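PDB 3E48: putative nucleoside-diphosphate-sugar epimerase from Staphylococcus aureus subsp. aureus, which probably binds a dinucleotide cofactor through an NAD(P)H-binding Rossmann-type domain and may act on nucleoside-diphosphate sugars. Local coordinates for the interface of chains A and B. Coordinates in Å, arbitrary orientation; residue numbers count along the deposited sequence, not the author numbering. Chains: chain A/B, Putative nucleoside-diphosphate-sugar epimerase.

The interface of chains A and B. Residues chain A 79-80, 83, 119-120, 123; chain B 80, 83, 87, 119, 123.
Helices 79-95 and 118-131 of chain A meet helix 118-131 of chain B and helices 79-82 and 84-96 of chain B, with B:Ile83 between the latter two still in helical torsions. The pairing, two-fold symmetric, joins the NAD(P)H-binding, Rossmann-type domains of two epimerase-like subunits through a mainly apolar contact that resembles the helix-to-helix pairing of many dimers in the short-chain dehydrogenase/reductase superfamily; the crystal by itself does not establish that the dimer persists in solution. B:Tyr123 has CG anti to its backbone N (chi1 -174°), a torsion that sends the ring away from its own helix toward chain A and brings the phenol oxygen to B:Glu87. A:Pro119 CB lies over one face of that phenol ring, 3.9 Å from the ring centroid and offset toward the rim, which fits a CH-pi contact; B:Pro119 CB lies likewise over a face of the A:Tyr123 ring. A:Ile83 crosses the B:Tyr123 ring at a slant, its terminal CD1 3.7 Å from B:Tyr123 CE2. Near the two-fold axis the tyrosines touch each other at their rims, A:Tyr123 CD2 to B:Tyr123 CD2 at 3.9 Å. The phenol oxygen OH of B:Tyr123 is anchored within its own chain, hydrogen-bonded at 2.6 Å to the carboxylate OE2 of B:Glu87, which it meets on the anti side and 24° out of the carboxylate plane. This bond should limit swinging of the phenol over A:Pro119. Water 1 extends the polar link across the boundary: it lies 2.8 Å from B:Glu87 OE2 and 3.0 Å from the backbone N of A:Phe80, so the start of helix 79-95 is tied to the opposing carboxylate. Beside that water link, A:Phe80 and B:Ile83 run antiparallel alongside each other, and the branch methyl CG2 of B:Ile83 comes edge-on, in the plane of the phenyl ring, 3.9 Å from A:Phe80 CD1. B:Glu87 contributes its aliphatic part too, CG packing against that same ring carbon, while its carboxylate plane is turned 46° from the phenyl ring.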
loop_
_atom_site.group_PDB
_atom_site.type_symbol
_atom_site.label_atom_id
_atom_site.label_comp_id
_atom_site.label_asym_id
_atom_site.label_seq_id
_atom_site.Cartn_x
_atom_site.Cartn_y
_atom_site.Cartn_z
ATOM N N SER A 79 0.240 -10.539 6.583
ATOM C CA SER A 79 0.763 -9.171 6.535
ATOM C C SER A 79 0.628 -8.383 7.840
ATOM O O SER A 79 1.550 -7.666 8.235
ATOM C CB SER A 79 0.095 -8.378 5.402
ATOM O OG SER A 79 0.428 -8.912 4.132
ATOM N N PHE A 80 -0.511 -8.511 8.514
ATOM C CA PHE A 80 -0.725 -7.772 9.759
ATOM C C PHE A 80 0.323 -8.085 10.817
ATOM O O PHE A 80 0.723 -7.209 11.595
ATOM C CB PHE A 80 -2.112 -8.068 10.334
ATOM C CG PHE A 80 -2.446 -7.247 11.544
ATOM C CD1 PHE A 80 -2.761 -5.897 11.418
ATOM C CD2 PHE A 80 -2.434 -7.818 12.813
ATOM C CE1 PHE A 80 -3.061 -5.124 12.541
ATOM C CE2 PHE A 80 -2.731 -7.058 13.945
ATOM C CZ PHE A 80 -3.046 -5.708 13.808
ATOM N N ILE A 83 3.924 -6.403 9.495
ATOM C CA ILE A 83 3.984 -4.938 9.467
ATOM C C ILE A 83 4.820 -4.274 10.568
ATOM O O ILE A 83 5.565 -3.332 10.308
ATOM C CB ILE A 83 2.555 -4.326 9.553
ATOM C CG1 ILE A 83 1.758 -4.688 8.302
ATOM C CG2 ILE A 83 2.635 -2.812 9.742
ATOM C CD1 ILE A 83 2.358 -4.178 7.013
ATOM N N PRO A 119 -0.047 -6.970 0.859
ATOM C CA PRO A 119 -0.320 -5.777 1.678
ATOM C C PRO A 119 0.933 -5.282 2.425
ATOM O O PRO A 119 1.159 -4.075 2.543
ATOM C CB PRO A 119 -1.412 -6.251 2.633
ATOM C CG PRO A 119 -2.152 -7.276 1.809
ATOM C CD PRO A 119 -1.022 -8.041 1.148
ATOM N N TYR A 120 1.739 -6.215 2.930
ATOM C CA TYR A 120 2.960 -5.849 3.642
ATOM C C TYR A 120 3.925 -5.097 2.737
ATOM O O TYR A 120 4.489 -4.072 3.128
ATOM C CB TYR A 120 3.669 -7.096 4.190
ATOM C CG TYR A 120 5.084 -6.836 4.689
ATOM C CD1 TYR A 120 5.316 -6.337 5.972
ATOM C CD2 TYR A 120 6.188 -7.070 3.859
ATOM C CE1 TYR A 120 6.611 -6.075 6.419
ATOM C CE2 TYR A 120 7.488 -6.814 4.295
ATOM C CZ TYR A 120 7.691 -6.315 5.577
ATOM O OH TYR A 120 8.972 -6.055 6.022
ATOM N N TYR A 123 2.608 -1.667 1.822
ATOM C CA TYR A 123 2.719 -0.813 2.995
ATOM C C TYR A 123 4.165 -0.372 3.231
ATOM O O TYR A 123 4.425 0.798 3.497
ATOM C CB TYR A 123 2.174 -1.568 4.215
ATOM C CG TYR A 123 2.108 -0.788 5.511
ATOM C CD1 TYR A 123 3.233 -0.644 6.326
ATOM C CD2 TYR A 123 0.899 -0.259 5.962
ATOM C CE1 TYR A 123 3.151 -0.000 7.564
ATOM C CE2 TYR A 123 0.805 0.383 7.193
ATOM C CZ TYR A 123 1.930 0.507 7.990
ATOM O OH TYR A 123 1.815 1.117 9.222
ATOM N N PHE B 80 -0.372 2.888 10.883
ATOM C CA PHE B 80 -0.352 1.702 11.733
ATOM C C PHE B 80 -1.570 1.613 12.643
ATOM O O PHE B 80 -2.066 0.523 12.927
ATOM C CB PHE B 80 0.912 1.674 12.595
ATOM C CG PHE B 80 1.097 0.386 13.349
ATOM C CD1 PHE B 80 1.501 -0.770 12.688
ATOM C CD2 PHE B 80 0.851 0.324 14.717
ATOM C CE1 PHE B 80 1.660 -1.970 13.381
ATOM C CE2 PHE B 80 1.007 -0.872 15.419
ATOM C CZ PHE B 80 1.411 -2.020 14.749
ATOM N N ILE B 83 -4.853 0.721 10.278
ATOM C CA ILE B 83 -4.864 -0.613 9.675
ATOM C C ILE B 83 -5.890 -1.616 10.216
ATOM O O ILE B 83 -6.556 -2.304 9.443
ATOM C CB ILE B 83 -3.464 -1.279 9.788
ATOM C CG1 ILE B 83 -2.460 -0.499 8.955
ATOM C CG2 ILE B 83 -3.527 -2.731 9.333
ATOM C CD1 ILE B 83 -2.864 -0.352 7.511
ATOM N N GLU B 87 -8.605 -4.636 8.467
ATOM C CA GLU B 87 -8.501 -6.030 8.865
ATOM C C GLU B 87 -9.871 -6.457 9.377
ATOM O O GLU B 87 -10.353 -7.531 9.040
ATOM C CB GLU B 87 -7.467 -6.219 9.979
ATOM C CG GLU B 87 -6.004 -6.183 9.534
ATOM C CD GLU B 87 -5.607 -7.366 8.670
ATOM O OE1 GLU B 87 -6.151 -8.471 8.871
ATOM O OE2 GLU B 87 -4.730 -7.204 7.799
ATOM N N PRO B 119 0.397 4.544 3.246
ATOM C CA PRO B 119 0.573 3.131 3.604
ATOM C C PRO B 119 -0.770 2.444 3.867
ATOM O O PRO B 119 -0.987 1.300 3.460
ATOM C CB PRO B 119 1.441 3.195 4.861
ATOM C CG PRO B 119 2.240 4.445 4.659
ATOM C CD PRO B 119 1.190 5.408 4.141
ATOM N N TYR B 123 -2.202 -0.596 1.653
ATOM C CA TYR B 123 -2.478 -1.827 2.375
ATOM C C TYR B 123 -3.918 -2.293 2.190
ATOM O O TYR B 123 -4.167 -3.478 1.964
ATOM C CB TYR B 123 -2.177 -1.614 3.858
ATOM C CG TYR B 123 -2.273 -2.845 4.728
ATOM C CD1 TYR B 123 -3.505 -3.292 5.216
ATOM C CD2 TYR B 123 -1.119 -3.528 5.119
ATOM C CE1 TYR B 123 -3.582 -4.386 6.084
ATOM C CE2 TYR B 123 -1.185 -4.617 5.979
ATOM C CZ TYR B 123 -2.414 -5.039 6.461
ATOM O OH TYR B 123 -2.457 -6.096 7.339
HETATM O O HOH W 1 -3.109 -9.494 7.413
#